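Local atomic coordinates of putative cell adhesion protein (Parabacteroides distasonis, PDB entry 3LIU), a protein that probably serves as a fimbrillin, a FimA/Mfa1-family subunit that assembles into adhesive pili on the bacterial surface. Residues 241-246 / 261-266; 251-256 / 294-299. One frame throughout, in Å; residues are numbered along the deposited sequence.

From the N terminus, the chain leaves strand 238-240 and enters a long loop that returns at strand 262-263. Contact 1 closes this loop by bringing 241-246 beside 261-266, just past the parallel pairing of strands 238-240 and 262-263. Contact 2 begins within the same loop: 251-256 meets 294-299, which belongs to the loop between strands 282-284 and 308-319. The segments therefore cross rather than nest. Their centres lie about 16 Å apart, and the two are coupled by hydrogen bonds, probably Leu-245 O with Ile-251 N and Phe-244 N with Asp-252 OD1. Contact 1 holds the loop at its base, and contact 2 ties its middle to the loop before strand 308-319.

Contact 1. Residues 241-246 / 261-266; sequences GLLFLT and QTKYDA
Lys-263 crosses Leu-243 obliquely, and most of the contact can be read along the lysine chain. Lys-263 CG stands anti to the backbone N (chi1 -178°). Lys-263 CB sits 3.8 Å from Leu-243 CG. The next carbon, Lys-263 CG, lies 4.0 Å from Gly-241 O, beside the backbone rather than the leucine. Lys-263 CD then returns to the leucine, 3.7 Å from Leu-243 CG, with Leu-243 CD1 also against it. Beyond CD the chain bends at both chi3 (136°) and chi4, which turns the ammonium group toward Asp-265, where Lys-263 NZ forms a salt bridge to Asp-265 OD1 at 3.4 Å within the same segment. Leu-243 CD2, besides touching Lys-263 CB, rests 3.8 Å from Gln-261 O.

No direct hydrogen bond joins the two segments. One water bridges them, donating to Gly-241 O at 2.7 Å and to Asp-265 OD1 at 2.8 Å, so OD1 faces both the water and the ammonium group. On the backbone side, Gly-241 CA directs a hydrogen almost straight (172°) at Tyr-264 O, 3.6 Å away, a CA-H...O contact. This contact falls where the parallel pairing of strands 238-240 and 262-263 ends: Thr-262 and Tyr-264 both bond to the backbone of Val-240, after which the chains diverge.

The join thus combines the aliphatic stem of a lysine, laid on a leucine at the surface, with a charged tip turned onto an aspartate. The nearby ammonium would probably favour the ionised form of Asp-265, a good acceptor for the hydrogen bond the water donates.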
# COMPACT_ATOMS: atom_id res chain seq x y z
N GLY A 241 13.39 4.35 4.54
CA GLY A 241 14.33 4.09 3.43
C GLY A 241 15.81 4.28 3.74
O GLY A 241 16.68 3.65 3.11
N LEU A 242 16.08 5.16 4.70
CA LEU A 242 17.43 5.47 5.14
C LEU A 242 17.50 5.58 6.66
O LEU A 242 16.51 5.92 7.32
CB LEU A 242 17.86 6.83 4.54
CG LEU A 242 17.94 6.89 3.02
CD1 LEU A 242 17.94 8.36 2.54
CD2 LEU A 242 19.13 6.08 2.54
N LEU A 243 18.70 5.30 7.21
CA LEU A 243 18.99 5.52 8.61
C LEU A 243 19.99 6.69 8.75
O LEU A 243 20.78 6.96 7.87
CB LEU A 243 19.56 4.26 9.26
CG LEU A 243 18.70 3.00 9.19
CD1 LEU A 243 19.49 1.72 9.73
CD2 LEU A 243 17.45 3.23 9.98
N PHE A 244 19.91 7.40 9.87
CA PHE A 244 20.77 8.56 10.09
C PHE A 244 21.56 8.36 11.39
O PHE A 244 21.32 7.40 12.14
CB PHE A 244 19.94 9.86 10.04
CG PHE A 244 19.32 10.10 8.70
CD1 PHE A 244 18.08 9.57 8.37
CD2 PHE A 244 20.03 10.79 7.71
CE1 PHE A 244 17.53 9.77 7.09
CE2 PHE A 244 19.48 10.98 6.44
CZ PHE A 244 18.23 10.47 6.15
N LEU A 245 22.56 9.20 11.62
CA LEU A 245 23.39 9.01 12.84
C LEU A 245 22.57 9.38 14.09
O LEU A 245 21.75 10.31 14.08
CB LEU A 245 24.70 9.82 12.78
CG LEU A 245 25.81 9.15 11.98
CD1 LEU A 245 26.97 10.11 11.93
CD2 LEU A 245 26.20 7.80 12.60
N THR A 246 22.80 8.63 15.17
CA THR A 246 22.14 8.87 16.45
C THR A 246 23.06 9.57 17.48
O THR A 246 22.60 10.01 18.54
CB THR A 246 21.57 7.55 17.03
OG1 THR A 246 22.62 6.60 17.22
CG2 THR A 246 20.52 6.95 16.09
N GLN A 261 13.02 3.04 13.48
CA GLN A 261 12.25 2.33 12.49
C GLN A 261 13.23 1.43 11.71
O GLN A 261 14.44 1.64 11.69
CB GLN A 261 11.59 3.36 11.55
CG GLN A 261 10.71 4.35 12.32
CD GLN A 261 9.86 5.24 11.40
OE1 GLN A 261 9.87 5.07 10.17
NE2 GLN A 261 9.10 6.14 12.00
N THR A 262 12.67 0.41 11.07
CA THR A 262 13.46 -0.56 10.31
C THR A 262 13.73 -0.09 8.88
O THR A 262 12.80 0.23 8.10
CB THR A 262 12.72 -1.91 10.32
OG1 THR A 262 12.53 -2.34 11.68
CG2 THR A 262 13.48 -3.00 9.51
N LYS A 263 15.01 -0.06 8.52
CA LYS A 263 15.41 0.27 7.17
C LYS A 263 14.96 -0.78 6.16
O LYS A 263 15.12 -1.98 6.36
CB LYS A 263 16.90 0.38 7.10
CG LYS A 263 17.45 0.77 5.73
CD LYS A 263 18.85 1.34 5.89
CE LYS A 263 19.83 0.84 4.89
NZ LYS A 263 20.25 -0.48 5.27
N TYR A 264 14.40 -0.29 5.08
CA TYR A 264 14.02 -1.10 3.96
C TYR A 264 14.51 -0.36 2.73
O TYR A 264 13.98 0.70 2.38
CB TYR A 264 12.48 -1.32 3.97
CG TYR A 264 11.94 -2.18 2.88
CD1 TYR A 264 12.68 -3.25 2.37
CD2 TYR A 264 10.66 -1.99 2.40
CE1 TYR A 264 12.19 -4.04 1.35
CE2 TYR A 264 10.16 -2.79 1.36
CZ TYR A 264 10.94 -3.80 0.85
OH TYR A 264 10.49 -4.59 -0.16
N ASP A 265 15.52 -0.93 2.07
CA ASP A 265 16.19 -0.26 0.95
C ASP A 265 15.25 0.10 -0.20
O ASP A 265 15.54 1.03 -0.96
CB ASP A 265 17.36 -1.12 0.41
CG ASP A 265 18.53 -1.22 1.40
OD1 ASP A 265 18.66 -0.35 2.26
OD2 ASP A 265 19.28 -2.19 1.34
N ALA A 266 14.17 -0.65 -0.36
CA ALA A 266 13.18 -0.36 -1.41
C ALA A 266 12.52 1.01 -1.20
O ALA A 266 11.94 1.60 -2.13
CB ALA A 266 12.10 -1.49 -1.48
O HOH W 1 18.68 2.43 1.82

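Contact 2. Residues 251-256 / 294-299; sequences IDEGSY and SGESNV
Glu-253 puts CG anti to its backbone N (chi1 -165°) and stays extended beyond it, whereas Glu-296, also anti at its first torsion, folds back at chi2 (66°). The two carboxylates consequently reach toward each other tip to tip, Glu-253 OE2 lying 4.1 Å from Glu-296 OE2, with their planes 70° apart. Like charges at this separation would repel, and each group is held by a partner elsewhere: Glu-253 OE2 accepts from Gly-259 N, and Glu-296 OE1 is hydrogen-bonded to Tyr-235 OH. Either carboxylate may also have a somewhat raised pKa. Glu-253 was deposited in two conformers, so this geometry describes one of them.

The tighter meeting is between Ser-255 and Asn-298. Asn-298 adopts a left-handed backbone conformation, and its CG, anti to N, lets the amide reach over Ser-255: Asn-298 OD1 lies 4.0 Å from Ser-255 CB, and Asn-298 ND2 is 4.1 Å from that same carbon. Asn-298 O approaches the Ser-255 backbone, 3.4 Å from Ser-255 CA, as a CA-H...O contact. Ser-255 OG occupies the crowded position between its own N and carbonyl carbon and is directed to Asp-376 OD1 rather than to the asparagine. No hydrogen bond passes directly between the segments, but Lys-258, from the same loop as 251-256, bonds through NZ to the carbonyls of Ser-297 and Asn-298 and weakly to Gly-254 O of its own loop; Ser-255 also pairs through its backbone with Asn-300.

This is loop-on-loop packing without regular secondary structure, between two long connections of a FimA/Mfa1-family protein that lead into strands 262-263 and 308-319 of the mixed sheet containing strand 193-213.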
# COMPACT_ATOMS: atom_id res chain seq x y z
N ILE A 251 20.09 12.49 14.87
CA ILE A 251 19.26 12.99 13.81
C ILE A 251 18.38 11.93 13.16
O ILE A 251 17.69 12.23 12.17
CB ILE A 251 20.10 13.78 12.80
CG1 ILE A 251 21.02 12.89 12.01
CG2 ILE A 251 20.94 14.88 13.53
CD1 ILE A 251 21.59 13.60 10.77
N ASP A 252 18.36 10.70 13.71
CA ASP A 252 17.49 9.63 13.18
C ASP A 252 16.03 9.75 13.61
O ASP A 252 15.19 8.97 13.18
CB ASP A 252 18.01 8.22 13.51
CG ASP A 252 17.40 7.15 12.61
OD1 ASP A 252 17.48 7.34 11.39
OD2 ASP A 252 16.84 6.14 13.12
N GLU A 253 15.78 10.71 14.48
CA GLU A 253 14.47 11.00 15.04
C GLU A 253 14.36 12.53 15.03
O GLU A 253 15.40 13.23 14.98
CB GLU A 253 14.42 10.44 16.47
CG GLU A 253 13.05 10.32 17.11
CD GLU A 253 13.00 9.28 18.22
OE1 GLU A 253 14.06 8.67 18.47
OE2 GLU A 253 11.92 9.07 18.82
N GLY A 254 13.14 13.05 15.08
CA GLY A 254 12.88 14.48 15.25
C GLY A 254 11.40 14.76 15.46
O GLY A 254 10.62 13.85 15.70
N SER A 255 10.99 16.02 15.37
CA SER A 255 9.54 16.34 15.50
C SER A 255 8.68 15.67 14.39
O SER A 255 7.50 15.38 14.59
CB SER A 255 9.32 17.86 15.51
OG SER A 255 9.64 18.43 14.25
N TYR A 256 9.30 15.35 13.27
CA TYR A 256 8.59 14.77 12.16
C TYR A 256 8.49 13.23 12.15
O TYR A 256 7.69 12.67 11.40
CB TYR A 256 9.26 15.23 10.87
CG TYR A 256 9.08 16.70 10.48
CD1 TYR A 256 8.17 17.53 11.12
CD2 TYR A 256 9.78 17.22 9.40
CE1 TYR A 256 7.98 18.84 10.70
CE2 TYR A 256 9.60 18.55 8.98
CZ TYR A 256 8.69 19.33 9.61
OH TYR A 256 8.49 20.63 9.21
N SER A 294 2.96 6.20 23.50
CA SER A 294 2.47 7.16 24.48
C SER A 294 3.66 7.75 25.26
O SER A 294 4.65 7.06 25.54
CB SER A 294 1.50 6.49 25.45
OG SER A 294 2.25 5.59 26.23
N GLY A 295 3.58 9.03 25.57
CA GLY A 295 4.64 9.66 26.32
C GLY A 295 5.84 10.16 25.56
O GLY A 295 6.87 10.49 26.15
N GLU A 296 5.71 10.25 24.24
CA GLU A 296 6.83 10.73 23.40
C GLU A 296 6.86 12.27 23.56
O GLU A 296 5.81 12.87 23.73
CB GLU A 296 6.57 10.24 21.96
CG GLU A 296 7.74 9.97 21.10
CD GLU A 296 8.61 8.81 21.54
OE1 GLU A 296 8.37 7.62 21.20
OE2 GLU A 296 9.60 9.11 22.21
N SER A 297 8.03 12.90 23.59
CA SER A 297 8.13 14.35 23.58
C SER A 297 8.37 14.89 22.19
O SER A 297 8.79 14.17 21.28
CB SER A 297 9.25 14.85 24.49
OG SER A 297 8.79 14.87 25.84
N ASN A 298 8.04 16.16 22.04
CA ASN A 298 8.33 16.92 20.85
C ASN A 298 7.82 16.25 19.59
O ASN A 298 8.59 15.94 18.73
CB ASN A 298 9.84 17.18 20.75
CG ASN A 298 10.20 18.18 19.65
OD1 ASN A 298 9.43 19.09 19.34
ND2 ASN A 298 11.37 17.99 19.05
N VAL A 299 6.51 16.04 19.54
CA VAL A 299 5.82 15.37 18.47
C VAL A 299 5.02 16.42 17.67
O VAL A 299 4.09 17.05 18.21
CB VAL A 299 4.77 14.34 19.03
CG1 VAL A 299 3.95 13.67 17.86
CG2 VAL A 299 5.45 13.28 19.85